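Local structure of kallikrein-10 (Homo sapiens, 5LPE) at residues Q18-G24 against P49-G55; E93-M97 against T218-Y223; L114-C120 against V192-Q198; A130-A136 against C183-S187. The protein is a secreted, zymogen-like serine protease of the kallikrein family that is inhibited by zinc and has a tumour-suppressor role in breast and prostate cancer. All blocks are in the same frame, centred on the assembly; numbering follows the deposited sequence.

Contact 1. Residues Q18-G24 against P49-G55; sequences QVSLFNG and PLWARVG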
loop_
_atom_site.group_PDB
_atom_site.type_symbol
_atom_site.label_atom_id
_atom_site.label_comp_id
_atom_site.label_asym_id
_atom_site.label_seq_id
_atom_site.Cartn_x
_atom_site.Cartn_y
_atom_site.Cartn_z
ATOM N N GLN A 18 2.690 -2.834 -8.535
ATOM C CA GLN A 18 3.235 -3.457 -7.335
ATOM C C GLN A 18 4.740 -3.239 -7.242
ATOM O O GLN A 18 5.468 -3.420 -8.220
ATOM C CB GLN A 18 2.928 -4.956 -7.336
ATOM C CG GLN A 18 2.983 -5.605 -5.972
ATOM C CD GLN A 18 1.833 -5.184 -5.072
ATOM O OE1 GLN A 18 0.960 -4.409 -5.482
ATOM N NE2 GLN A 18 1.817 -5.710 -3.836
ATOM N N VAL A 19 5.210 -2.860 -6.050
ATOM C CA VAL A 19 6.612 -2.523 -5.807
ATOM C C VAL A 19 7.061 -3.200 -4.521
ATOM O O VAL A 19 6.386 -3.092 -3.491
ATOM C CB VAL A 19 6.840 -0.999 -5.701
ATOM C CG1 VAL A 19 8.292 -0.709 -5.341
ATOM C CG2 VAL A 19 6.459 -0.284 -7.004
ATOM N N SER A 20 8.200 -3.887 -4.576
ATOM C CA SER A 20 8.859 -4.425 -3.391
ATOM C C SER A 20 10.041 -3.537 -3.036
ATOM O O SER A 20 10.850 -3.197 -3.906
ATOM C CB SER A 20 9.325 -5.862 -3.617
ATOM O OG SER A 20 9.827 -6.036 -4.924
ATOM N N LEU A 21 10.131 -3.158 -1.765
ATOM C CA LEU A 21 11.181 -2.278 -1.274
ATOM C C LEU A 21 12.136 -3.086 -0.415
ATOM O O LEU A 21 11.706 -3.821 0.482
ATOM C CB LEU A 21 10.602 -1.111 -0.469
ATOM C CG LEU A 21 9.835 -0.062 -1.259
ATOM C CD1 LEU A 21 9.054 0.837 -0.341
ATOM C CD2 LEU A 21 10.799 0.752 -2.091
ATOM N N PHE A 22 13.423 -2.951 -0.684
ATOM C CA PHE A 22 14.433 -3.671 0.068
ATOM C C PHE A 22 15.348 -2.697 0.792
ATOM O O PHE A 22 15.706 -1.647 0.249
ATOM C CB PHE A 22 15.252 -4.577 -0.839
ATOM C CG PHE A 22 14.472 -5.700 -1.416
ATOM C CD1 PHE A 22 13.776 -5.540 -2.596
ATOM C CD2 PHE A 22 14.424 -6.922 -0.779
ATOM C CE1 PHE A 22 13.044 -6.584 -3.133
ATOM C CE2 PHE A 22 13.692 -7.965 -1.313
ATOM C CZ PHE A 22 13.004 -7.795 -2.487
ATOM N N ASN A 23 15.687 -3.047 2.035
ATOM C CA ASN A 23 16.795 -2.457 2.779
ATOM C C ASN A 23 17.921 -3.482 2.840
ATOM O O ASN A 23 17.677 -4.664 3.110
ATOM C CB ASN A 23 16.360 -2.038 4.190
ATOM C CG ASN A 23 17.523 -1.517 5.037
ATOM O OD1 ASN A 23 17.912 -2.142 6.027
ATOM N ND2 ASN A 23 18.084 -0.374 4.641
ATOM N N GLY A 24 19.146 -3.033 2.581
ATOM C CA GLY A 24 20.234 -3.976 2.391
ATOM C C GLY A 24 19.862 -4.959 1.304
ATOM O O GLY A 24 19.414 -4.573 0.217
ATOM N N PRO A 49 18.343 3.366 4.216
ATOM C CA PRO A 49 18.012 3.561 2.799
ATOM C C PRO A 49 17.278 2.385 2.181
ATOM O O PRO A 49 17.409 1.265 2.686
ATOM C CB PRO A 49 19.380 3.726 2.143
ATOM C CG PRO A 49 20.337 3.095 3.090
ATOM C CD PRO A 49 19.798 3.346 4.439
ATOM N N LEU A 50 16.550 2.637 1.089
ATOM C CA LEU A 50 15.724 1.631 0.438
ATOM C C LEU A 50 16.039 1.549 -1.049
ATOM O O LEU A 50 16.641 2.455 -1.634
ATOM C CB LEU A 50 14.232 1.932 0.614
ATOM C CG LEU A 50 13.624 1.746 1.998
ATOM C CD1 LEU A 50 12.119 1.916 1.930
ATOM C CD2 LEU A 50 13.993 0.386 2.562
ATOM N N TRP A 51 15.610 0.447 -1.662
ATOM C CA TRP A 51 15.641 0.329 -3.110
ATOM C C TRP A 51 14.456 -0.513 -3.568
ATOM O O TRP A 51 14.001 -1.412 -2.858
ATOM C CB TRP A 51 16.975 -0.251 -3.605
ATOM C CG TRP A 51 17.371 -1.588 -3.049
ATOM C CD1 TRP A 51 18.000 -1.829 -1.858
ATOM C CD2 TRP A 51 17.208 -2.873 -3.684
ATOM N NE1 TRP A 51 18.216 -3.183 -1.703
ATOM C CE2 TRP A 51 17.748 -3.844 -2.812
ATOM C CE3 TRP A 51 16.652 -3.295 -4.897
ATOM C CZ2 TRP A 51 17.740 -5.211 -3.111
ATOM C CZ3 TRP A 51 16.651 -4.664 -5.193
ATOM C CH2 TRP A 51 17.189 -5.599 -4.300
ATOM N N ALA A 52 13.973 -0.218 -4.774
ATOM C CA ALA A 52 12.651 -0.621 -5.233
ATOM C C ALA A 52 12.754 -1.537 -6.443
ATOM O O ALA A 52 13.301 -1.142 -7.481
ATOM C CB ALA A 52 11.810 0.608 -5.585
ATOM N N ARG A 53 12.204 -2.747 -6.316
ATOM C CA ARG A 53 11.998 -3.646 -7.445
ATOM C C ARG A 53 10.572 -3.465 -7.948
ATOM O O ARG A 53 9.618 -3.705 -7.205
ATOM C CB ARG A 53 12.241 -5.102 -7.054
ATOM C CG ARG A 53 12.460 -5.993 -8.275
ATOM C CD ARG A 53 12.678 -7.463 -7.943
ATOM N NE ARG A 53 11.623 -8.283 -8.531
ATOM C CZ ARG A 53 10.570 -8.740 -7.856
ATOM N NH1 ARG A 53 9.649 -9.473 -8.476
ATOM N NH2 ARG A 53 10.442 -8.470 -6.560
ATOM N N VAL A 54 10.422 -3.051 -9.198
ATOM C CA VAL A 54 9.104 -2.719 -9.730
ATOM C C VAL A 54 8.687 -3.746 -10.774
ATOM O O VAL A 54 9.519 -4.369 -11.431
ATOM C CB VAL A 54 9.065 -1.292 -10.319
ATOM C CG1 VAL A 54 9.379 -0.275 -9.242
ATOM C CG2 VAL A 54 10.031 -1.164 -11.470
ATOM N N GLY A 55 7.381 -3.950 -10.889
ATOM C CA GLY A 55 6.830 -4.751 -11.969
ATOM C C GLY A 55 6.551 -6.229 -11.750
ATOM O O GLY A 55 7.333 -6.969 -11.133
#
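Phe22 lies across the indole of Trp51 in an offset stack, the Phe22 ring and the six-membered ring of Trp51 having centroids 4.7 Å apart and planes at 24°. Phe22 CB also sits over the five-membered ring of Trp51, 3.6 Å from its centroid, a CH-pi contact. The Trp51 rotamer (p) swings the indole toward the partner strand, so that Trp51 NE1 donates to Gly24 O at 2.7 Å. The two residues form a hydrogen-bonded antiparallel pair (Phe22 N to Trp51 O 2.7 Å, Trp51 N to Phe22 O 2.8 Å), repeated at Ser20 and Arg53. Beyond these pairs, the side chain of Asn23 donates from ND2 to Pro49 O at 2.6 Å. The opposite sheet face is apolar: Leu21 CD2 meets Ala52 CB at 3.6 Å, and Val19 CG2 meets Val54 CG1 at 3.7 Å. The pairing closes the N-terminal six-stranded antiparallel barrel of the chymotrypsin-like fold. Strand 18-23 is flanked on its other edge by strand 26-35, strand 51-54 by strand 66-75, while Leu99 and Leu101 pack against the apolar face.

Contact 2. Residues E93-M97 against T218-Y223; sequences EHDLM and TQICKY. With ZN (zinc ion), chain F.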
loop_
_atom_site.group_PDB
_atom_site.type_symbol
_atom_site.label_atom_id
_atom_site.label_comp_id
_atom_site.label_asym_id
_atom_site.label_seq_id
_atom_site.Cartn_x
_atom_site.Cartn_y
_atom_site.Cartn_z
ATOM N N GLU A 93 0.594 7.359 12.976
ATOM C CA GLU A 93 -0.501 8.147 12.451
ATOM C C GLU A 93 0.019 9.068 11.353
ATOM O O GLU A 93 1.098 9.665 11.490
ATOM C CB GLU A 93 -1.203 8.886 13.597
ATOM C CG GLU A 93 -1.696 7.959 14.772
ATOM C CD GLU A 93 -2.298 6.567 14.367
ATOM O OE1 GLU A 93 -2.269 5.641 15.224
ATOM O OE2 GLU A 93 -2.823 6.384 13.236
ATOM N N HIS A 94 -0.743 9.143 10.250
ATOM C CA HIS A 94 -0.310 9.762 8.993
ATOM C C HIS A 94 0.906 9.051 8.398
ATOM O O HIS A 94 1.813 9.699 7.870
ATOM C CB HIS A 94 0.017 11.256 9.150
ATOM C CG HIS A 94 -1.156 12.132 9.472
ATOM N ND1 HIS A 94 -2.269 12.223 8.663
ATOM C CD2 HIS A 94 -1.365 12.992 10.500
ATOM C CE1 HIS A 94 -3.121 13.087 9.188
ATOM N NE2 HIS A 94 -2.596 13.565 10.304
ATOM N N ASP A 95 0.948 7.713 8.435
ATOM C CA ASP A 95 2.182 7.086 7.970
ATOM C C ASP A 95 2.042 6.878 6.472
ATOM O O ASP A 95 1.447 5.909 6.003
ATOM C CB ASP A 95 2.533 5.796 8.715
ATOM C CG ASP A 95 1.422 4.783 8.734
ATOM O OD1 ASP A 95 0.264 5.155 8.432
ATOM O OD2 ASP A 95 1.718 3.612 9.082
ATOM N N LEU A 96 2.707 7.769 5.747
ATOM C CA LEU A 96 2.781 7.858 4.303
ATOM C C LEU A 96 4.175 8.362 4.001
ATOM O O LEU A 96 4.676 9.253 4.686
ATOM C CB LEU A 96 1.748 8.832 3.740
ATOM C CG LEU A 96 0.681 8.235 2.839
ATOM C CD1 LEU A 96 0.049 7.062 3.532
ATOM C CD2 LEU A 96 -0.330 9.308 2.506
ATOM N N MET A 97 4.805 7.789 2.994
ATOM C CA MET A 97 6.142 8.221 2.628
ATOM C C MET A 97 6.234 8.110 1.115
ATOM O O MET A 97 5.784 7.115 0.531
ATOM C CB MET A 97 7.195 7.359 3.334
ATOM C CG MET A 97 8.617 7.706 3.044
ATOM S SD MET A 97 9.805 6.614 3.885
ATOM C CE MET A 97 9.263 4.995 3.378
ATOM N N THR A 218 -4.176 3.709 5.308
ATOM C CA THR A 218 -4.250 5.154 5.194
ATOM C C THR A 218 -5.202 5.505 4.056
ATOM O O THR A 218 -5.122 4.927 2.974
ATOM C CB THR A 218 -2.865 5.750 4.951
ATOM O OG1 THR A 218 -1.970 5.310 5.979
ATOM C CG2 THR A 218 -2.939 7.285 4.975
ATOM N N GLN A 219 -6.121 6.436 4.293
ATOM C CA GLN A 219 -7.097 6.775 3.267
ATOM C C GLN A 219 -6.451 7.782 2.322
ATOM O O GLN A 219 -6.219 8.933 2.694
ATOM C CB GLN A 219 -8.348 7.339 3.928
ATOM C CG GLN A 219 -9.542 7.507 3.048
ATOM C CD GLN A 219 -10.720 8.018 3.835
ATOM O OE1 GLN A 219 -10.557 8.569 4.921
ATOM N NE2 GLN A 219 -11.910 7.839 3.292
ATOM N N ILE A 220 -6.205 7.365 1.078
ATOM C CA ILE A 220 -5.305 8.107 0.193
ATOM C C ILE A 220 -6.003 9.310 -0.455
ATOM O O ILE A 220 -5.339 10.283 -0.823
ATOM C CB ILE A 220 -4.701 7.140 -0.851
ATOM C CG1 ILE A 220 -3.958 5.990 -0.154
ATOM C CG2 ILE A 220 -3.711 7.823 -1.766
ATOM C CD1 ILE A 220 -2.773 6.403 0.738
ATOM N N CYS A 221 -7.336 9.270 -0.601
ATOM C CA CYS A 221 -8.139 10.375 -1.125
ATOM C C CYS A 221 -8.164 11.585 -0.207
ATOM O O CYS A 221 -8.729 12.612 -0.597
ATOM C CB CYS A 221 -9.585 9.941 -1.347
ATOM S SG CYS A 221 -10.468 9.611 0.213
ATOM N N LYS A 222 -7.634 11.469 1.015
ATOM C CA LYS A 222 -7.455 12.609 1.905
ATOM C C LYS A 222 -6.078 13.244 1.801
ATOM O O LYS A 222 -5.856 14.295 2.409
ATOM C CB LYS A 222 -7.676 12.193 3.367
ATOM C CG LYS A 222 -8.908 11.324 3.614
ATOM C CD LYS A 222 -10.168 12.021 3.148
ATOM C CE LYS A 222 -11.358 11.606 3.974
ATOM N NZ LYS A 222 -12.546 12.347 3.482
ATOM N N TYR A 223 -5.135 12.590 1.131
ATOM C CA TYR A 223 -3.755 13.050 1.034
ATOM C C TYR A 223 -3.377 13.620 -0.334
ATOM O O TYR A 223 -2.199 13.910 -0.568
ATOM C CB TYR A 223 -2.820 11.915 1.469
ATOM C CG TYR A 223 -2.966 11.663 2.962
ATOM C CD1 TYR A 223 -3.952 10.823 3.450
ATOM C CD2 TYR A 223 -2.159 12.322 3.887
ATOM C CE1 TYR A 223 -4.112 10.612 4.800
ATOM C CE2 TYR A 223 -2.312 12.109 5.269
ATOM C CZ TYR A 223 -3.292 11.249 5.709
ATOM O OH TYR A 223 -3.487 11.019 7.049
HETATM ZN ZN ZN F . 2.864 2.428 10.319
#
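At 2.4 Å, the hydrogen bond between His94 ND1 and Tyr223 OH is exceptionally short. His94 holds a left-handed backbone conformation, and its m rotamer sends the imidazole to the hydroxyl of Tyr223, the N-cap residue of helix 224-230. Leu96 packs beside this pair: its CD2 makes a CH-pi contact over the Tyr223 ring, 4.0 Å from the centroid, while its CD1 reaches Thr218 CG2 at 3.3 Å and Ile220 CD1 at 4.0 Å. Thr218 OG1 gives only a weak bond to Asp95 O (3.5 Å). The loop that carries Asp95, probably a charge-relay residue as in its relatives, is thus packed against the end of strand 215-219 in the second barrel. Asp95 OD2, which also takes a hydrogen bond from Ser202, binds zinc at 2.1 Å, with His44 ND1 and Asp92 as the other protein ligands. Zinc therefore engages the Asp95 and His44 atoms expected to work together in charge relay, consistent with inhibition by the metal.

Contact 3. Residues L114-C120 against V192-Q198; sequences LQLPYRC and VCDETLQ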
loop_
_atom_site.group_PDB
_atom_site.type_symbol
_atom_site.label_atom_id
_atom_site.label_comp_id
_atom_site.label_asym_id
_atom_site.label_seq_id
_atom_site.Cartn_x
_atom_site.Cartn_y
_atom_site.Cartn_z
ATOM N N LEU A 114 -0.187 3.363 -10.887
ATOM C CA LEU A 114 -1.573 3.174 -10.460
ATOM C C LEU A 114 -2.261 4.535 -10.349
ATOM O O LEU A 114 -1.772 5.424 -9.638
ATOM C CB LEU A 114 -1.631 2.428 -9.120
ATOM C CG LEU A 114 -2.725 1.420 -8.734
ATOM C CD1 LEU A 114 -2.818 1.371 -7.214
ATOM C CD2 LEU A 114 -4.076 1.605 -9.419
ATOM N N GLN A 115 -3.367 4.701 -11.079
ATOM C CA GLN A 115 -4.139 5.928 -10.992
ATOM C C GLN A 115 -4.451 6.235 -9.528
ATOM O O GLN A 115 -4.905 5.366 -8.787
ATOM C CB GLN A 115 -5.426 5.771 -11.804
ATOM C CG GLN A 115 -6.277 7.028 -11.920
ATOM C CD GLN A 115 -7.577 6.758 -12.633
ATOM O OE1 GLN A 115 -8.075 7.601 -13.383
ATOM N NE2 GLN A 115 -8.152 5.580 -12.388
ATOM N N LEU A 116 -4.157 7.465 -9.108
ATOM C CA LEU A 116 -4.484 7.967 -7.782
ATOM C C LEU A 116 -5.993 8.186 -7.618
ATOM O O LEU A 116 -6.714 8.356 -8.599
ATOM C CB LEU A 116 -3.718 9.263 -7.553
ATOM C CG LEU A 116 -2.212 9.103 -7.399
ATOM C CD1 LEU A 116 -1.507 10.420 -7.649
ATOM C CD2 LEU A 116 -1.899 8.507 -6.025
ATOM N N PRO A 117 -6.504 8.170 -6.384
ATOM C CA PRO A 117 -7.950 8.359 -6.194
ATOM C C PRO A 117 -8.365 9.767 -6.591
ATOM O O PRO A 117 -7.723 10.745 -6.204
ATOM C CB PRO A 117 -8.153 8.119 -4.689
ATOM C CG PRO A 117 -6.887 8.507 -4.090
ATOM C CD PRO A 117 -5.802 8.083 -5.093
ATOM N N TYR A 118 -9.426 9.854 -7.386
ATOM C CA TYR A 118 -10.123 11.094 -7.695
ATOM C C TYR A 118 -11.361 11.283 -6.820
ATOM O O TYR A 118 -12.126 12.233 -7.028
ATOM C CB TYR A 118 -10.481 11.144 -9.184
ATOM C CG TYR A 118 -11.303 9.980 -9.671
ATOM C CD1 TYR A 118 -10.710 8.791 -10.062
ATOM C CD2 TYR A 118 -12.682 10.073 -9.742
ATOM C CE1 TYR A 118 -11.465 7.742 -10.508
ATOM C CE2 TYR A 118 -13.447 9.023 -10.186
ATOM C CZ TYR A 118 -12.837 7.865 -10.570
ATOM O OH TYR A 118 -13.617 6.823 -11.018
ATOM N N ARG A 119 -11.540 10.424 -5.820
ATOM C CA ARG A 119 -12.793 10.186 -5.120
ATOM C C ARG A 119 -12.480 9.250 -3.956
ATOM O O ARG A 119 -11.509 8.489 -4.009
ATOM C CB ARG A 119 -13.785 9.543 -6.101
ATOM C CG ARG A 119 -15.259 9.490 -5.768
ATOM C CD ARG A 119 -15.970 8.568 -6.807
ATOM N NE ARG A 119 -15.461 7.190 -6.778
ATOM C CZ ARG A 119 -15.716 6.320 -5.798
ATOM N NH1 ARG A 119 -16.469 6.690 -4.766
ATOM N NH2 ARG A 119 -15.218 5.086 -5.837
ATOM N N CYS A 120 -13.317 9.280 -2.926
ATOM C CA CYS A 120 -13.135 8.420 -1.761
ATOM C C CYS A 120 -14.041 7.202 -1.878
ATOM O O CYS A 120 -15.197 7.307 -2.299
ATOM C CB CYS A 120 -13.437 9.152 -0.452
ATOM S SG CYS A 120 -12.310 10.485 0.017
ATOM N N VAL A 192 -6.513 -1.508 -3.638
ATOM C CA VAL A 192 -7.061 -1.020 -4.895
ATOM C C VAL A 192 -8.576 -1.205 -4.877
ATOM O O VAL A 192 -9.068 -2.254 -4.448
ATOM C CB VAL A 192 -6.411 -1.754 -6.087
ATOM C CG1 VAL A 192 -6.862 -1.170 -7.422
ATOM C CG2 VAL A 192 -4.877 -1.730 -5.965
ATOM N N CYS A 193 -9.321 -0.181 -5.313
ATOM C CA CYS A 193 -10.762 -0.280 -5.548
ATOM C C CYS A 193 -11.067 0.249 -6.939
ATOM O O CYS A 193 -10.844 1.431 -7.213
ATOM C CB CYS A 193 -11.580 0.513 -4.527
ATOM S SG CYS A 193 -11.100 0.348 -2.812
ATOM N N ASP A 194 -11.620 -0.607 -7.795
ATOM C CA ASP A 194 -11.920 -0.254 -9.188
ATOM C C ASP A 194 -10.694 0.353 -9.881
ATOM O O ASP A 194 -10.768 1.402 -10.538
ATOM C CB ASP A 194 -13.129 0.690 -9.267
ATOM C CG ASP A 194 -14.048 0.370 -10.452
ATOM O OD1 ASP A 194 -13.558 -0.285 -11.397
ATOM O OD2 ASP A 194 -15.240 0.789 -10.458
ATOM N N GLU A 195 -9.555 -0.345 -9.751
ATOM C CA GLU A 195 -8.284 0.085 -10.356
ATOM C C GLU A 195 -7.914 1.526 -9.993
ATOM O O GLU A 195 -7.349 2.273 -10.801
ATOM C CB GLU A 195 -8.310 -0.122 -11.868
ATOM C CG GLU A 195 -8.118 -1.582 -12.260
ATOM C CD GLU A 195 -6.935 -1.735 -13.155
ATOM O OE1 GLU A 195 -6.743 -2.826 -13.724
ATOM O OE2 GLU A 195 -6.186 -0.747 -13.290
ATOM N N THR A 196 -8.263 1.900 -8.765
ATOM C CA THR A 196 -7.803 3.091 -8.062
ATOM C C THR A 196 -7.092 2.671 -6.772
ATOM O O THR A 196 -7.335 1.590 -6.229
ATOM C CB THR A 196 -8.979 4.041 -7.726
ATOM O OG1 THR A 196 -10.207 3.317 -7.827
ATOM C CG2 THR A 196 -9.046 5.256 -8.655
ATOM N N LEU A 197 -6.226 3.556 -6.279
ATOM C CA LEU A 197 -5.487 3.346 -5.044
ATOM C C LEU A 197 -6.244 4.079 -3.951
ATOM O O LEU A 197 -6.220 5.307 -3.898
ATOM C CB LEU A 197 -4.078 3.911 -5.171
ATOM C CG LEU A 197 -3.175 3.856 -3.955
ATOM C CD1 LEU A 197 -2.546 2.470 -3.852
ATOM C CD2 LEU A 197 -2.151 4.919 -4.144
ATOM N N GLN A 198 -6.936 3.343 -3.095
ATOM C CA GLN A 198 -7.605 4.008 -1.997
ATOM C C GLN A 198 -6.834 3.962 -0.672
ATOM O O GLN A 198 -7.133 4.764 0.220
ATOM C CB GLN A 198 -9.017 3.423 -1.842
ATOM C CG GLN A 198 -9.956 3.758 -3.026
ATOM C CD GLN A 198 -10.379 5.223 -3.054
ATOM O OE1 GLN A 198 -10.262 5.937 -2.058
ATOM N NE2 GLN A 198 -10.860 5.674 -4.194
#
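Leu114 and Leu197, both with CA-to-CB bonds directed at the opposite segment, make the apolar centre of this contact. Leu114 CD1 lies 3.5 Å from Leu197 CB and 3.9 Å from Val192 CG2, while its CD2 comes within 3.6 Å of Glu195 O. From the other end of Leu197, CD2 meets Leu116 CD2 at 4.1 Å; Val32 and Val34 of strand 26-35 also touch Leu197. Leu197 N makes a weak hydrogen bond to Gln115 O (3.4 Å), but no second bond of the kind follows: Leu197 O, 3.1 Å from Pro117 CD, faces a proline that has no amide hydrogen. The segment 192-198 is the tip of a beta hairpin in the C-terminal barrel, closed beside its Asp194-Glu195 turn by Cys193 N to Thr196 O at 2.8 Å; residues 114-120 belong to the linker that crosses from the first barrel of the chymotrypsin-like fold to the second. Thr196 turns its CG2 to that linker, 3.9 Å from both Tyr118 CE1 and Gln115 NE2 and 4.1 Å from Pro117 CA. Farther along, the folded m,m side chain of Gln198 brings NE2 to Arg119 O at 2.9 Å, next to Cys120, which is disulfide-bonded to Cys221.

Contact 4. Residues A130-A136 against C183-S187; sequences AGWGTTA and CQSDS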
loop_
_atom_site.group_PDB
_atom_site.type_symbol
_atom_site.label_atom_id
_atom_site.label_comp_id
_atom_site.label_asym_id
_atom_site.label_seq_id
_atom_site.Cartn_x
_atom_site.Cartn_y
_atom_site.Cartn_z
ATOM N N ALA A 130 -3.230 -7.154 -3.072
ATOM C CA ALA A 130 -2.309 -8.143 -3.604
ATOM C C ALA A 130 -1.082 -8.211 -2.706
ATOM O O ALA A 130 -0.567 -7.181 -2.271
ATOM C CB ALA A 130 -1.913 -7.784 -5.032
ATOM N N GLY A 131 -0.605 -9.409 -2.433
ATOM C CA GLY A 131 0.521 -9.546 -1.527
ATOM C C GLY A 131 1.350 -10.771 -1.820
ATOM O O GLY A 131 0.855 -11.774 -2.346
ATOM N N TRP A 132 2.630 -10.688 -1.456
ATOM C CA TRP A 132 3.586 -11.754 -1.716
ATOM C C TRP A 132 3.635 -12.814 -0.625
ATOM O O TRP A 132 4.133 -13.916 -0.874
ATOM C CB TRP A 132 4.987 -11.168 -1.878
ATOM C CG TRP A 132 5.277 -10.564 -3.213
ATOM C CD1 TRP A 132 5.392 -11.220 -4.396
ATOM C CD2 TRP A 132 5.550 -9.185 -3.490
ATOM N NE1 TRP A 132 5.703 -10.337 -5.402
ATOM C CE2 TRP A 132 5.807 -9.080 -4.870
ATOM C CE3 TRP A 132 5.589 -8.028 -2.706
ATOM C CZ2 TRP A 132 6.098 -7.869 -5.486
ATOM C CZ3 TRP A 132 5.874 -6.824 -3.318
ATOM C CH2 TRP A 132 6.128 -6.753 -4.697
ATOM N N GLY A 133 3.131 -12.520 0.569
ATOM C CA GLY A 133 3.186 -13.468 1.659
ATOM C C GLY A 133 4.216 -13.174 2.728
ATOM O O GLY A 133 4.279 -13.917 3.714
ATOM N N THR A 134 5.015 -12.119 2.588
ATOM C CA THR A 134 5.832 -11.668 3.705
ATOM C C THR A 134 4.908 -11.305 4.868
ATOM O O THR A 134 3.720 -11.026 4.669
ATOM C CB THR A 134 6.674 -10.456 3.299
ATOM O OG1 THR A 134 5.866 -9.272 3.342
ATOM C CG2 THR A 134 7.201 -10.625 1.883
ATOM N N THR A 135 5.463 -11.291 6.086
ATOM C CA THR A 135 4.687 -11.392 7.336
ATOM C C THR A 135 4.135 -12.802 7.545
ATOM O O THR A 135 3.063 -12.980 8.119
ATOM C CB THR A 135 3.529 -10.372 7.391
ATOM O OG1 THR A 135 3.956 -9.108 6.862
ATOM C CG2 THR A 135 3.014 -10.157 8.786
ATOM N N ALA A 136 4.858 -13.812 7.070
ATOM C CA ALA A 136 4.586 -15.208 7.398
ATOM C C ALA A 136 5.726 -16.035 6.857
ATOM O O ALA A 136 6.318 -15.679 5.835
ATOM C CB ALA A 136 3.265 -15.679 6.822
ATOM N N CYS A 183 -2.209 -12.327 6.899
ATOM C CA CYS A 183 -0.779 -12.125 6.825
ATOM C C CYS A 183 -0.238 -12.331 5.426
ATOM O O CYS A 183 0.980 -12.259 5.236
ATOM C CB CYS A 183 -0.079 -13.042 7.829
ATOM S SG CYS A 183 -0.114 -12.324 9.477
ATOM N N GLN A 184 -1.095 -12.575 4.443
ATOM C CA GLN A 184 -0.581 -12.598 3.084
ATOM C C GLN A 184 -0.294 -11.216 2.506
ATOM O O GLN A 184 0.393 -11.139 1.484
ATOM C CB GLN A 184 -1.530 -13.364 2.176
ATOM C CG GLN A 184 -1.103 -14.821 2.049
ATOM C CD GLN A 184 -1.337 -15.369 0.670
ATOM O OE1 GLN A 184 -2.389 -15.952 0.396
ATOM N NE2 GLN A 184 -0.365 -15.176 -0.217
ATOM N N SER A 185 -0.764 -10.130 3.123
ATOM C CA SER A 185 -0.361 -8.797 2.689
ATOM C C SER A 185 1.058 -8.512 3.186
ATOM O O SER A 185 1.654 -9.325 3.898
ATOM C CB SER A 185 -1.341 -7.752 3.204
ATOM O OG SER A 185 -1.172 -7.612 4.602
ATOM N N ASP A 186 1.603 -7.375 2.809
ATOM C CA ASP A 186 2.919 -7.020 3.173
ATOM C C ASP A 186 2.907 -5.851 4.134
ATOM O O ASP A 186 2.448 -5.991 5.225
ATOM C CB ASP A 186 3.698 -6.773 1.911
ATOM C CG ASP A 186 3.651 -7.954 0.958
ATOM O OD1 ASP A 186 4.150 -9.014 1.276
ATOM O OD2 ASP A 186 3.124 -7.855 -0.132
ATOM N N SER A 187 3.414 -4.701 3.779
ATOM C CA SER A 187 3.429 -3.548 4.673
ATOM C C SER A 187 3.742 -2.508 3.674
ATOM O O SER A 187 4.701 -2.630 2.991
ATOM C CB SER A 187 4.526 -3.686 5.716
ATOM O OG SER A 187 4.615 -2.583 6.577
#
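Asp186 gives up more surface here than any other residue, its m rotamer placing the carboxylate against residues 132-134. The two oxygens take different partners: Trp132 N donates to Asp186 OD2 at 3.2 Å and Thr134 OG1 to Asp186 OD1 at 2.7 Å. Thr134 adopts the p rotamer, which brings its hydroxyl to that oxygen. The m rotamer of Trp132 carries the indole past the carboxylate, CE3 lying 3.6 Å from Asp186 OD2, and on to Gln18 and Ser20 of strand 18-23. Gly131 allows the close approach: its CA is 3.4 Å from Gln184 O, and a CB there would clash with that carbonyl. Gly133 makes a weak hydrogen bond from N to Gln184 O (3.2 Å); at its phi of 105° a CB would jam against the preceding carbonyl. Thr135, in m, points CG2 at Cys183 SG (3.9 Å), the half-cystine paired with Cys208. Ser187, in the t rotamer, hydrogen-bonds through OG to His44 NE2. In active S1 proteases the aspartate before the catalytic serine pairs with the new N-terminal amine. Here the first eight residues are not modelled and no such partner of Asp186 is seen, in keeping with the zymogen-like description of the enzyme; the loop is the one carrying Ser187, the probable charge-relay serine.

From the N terminus, contact 1 comes first, joining strands 18-23 and 51-54 around the intervening hairpin strands and closing the first barrel before contact 2 opens. The other three are strictly nested, with no crossing: contact 4 lies inside the loop closed by contact 3, which lies inside that closed by contact 2. Contact 2 ties the loop before strand 97-101 to the end of strand 215-219, contact 3 ties the interbarrel linker to the 190-193/196-203 hairpin, and contact 4 ties strand 126-131 to the loop carrying Ser187, the probable charge-relay serine. Contacts 2 and 3 are joined by the Cys120-Cys221 disulfide; contacts 1 and 4 meet where Trp132 packs on Gln18 and Ser20, across the two barrels.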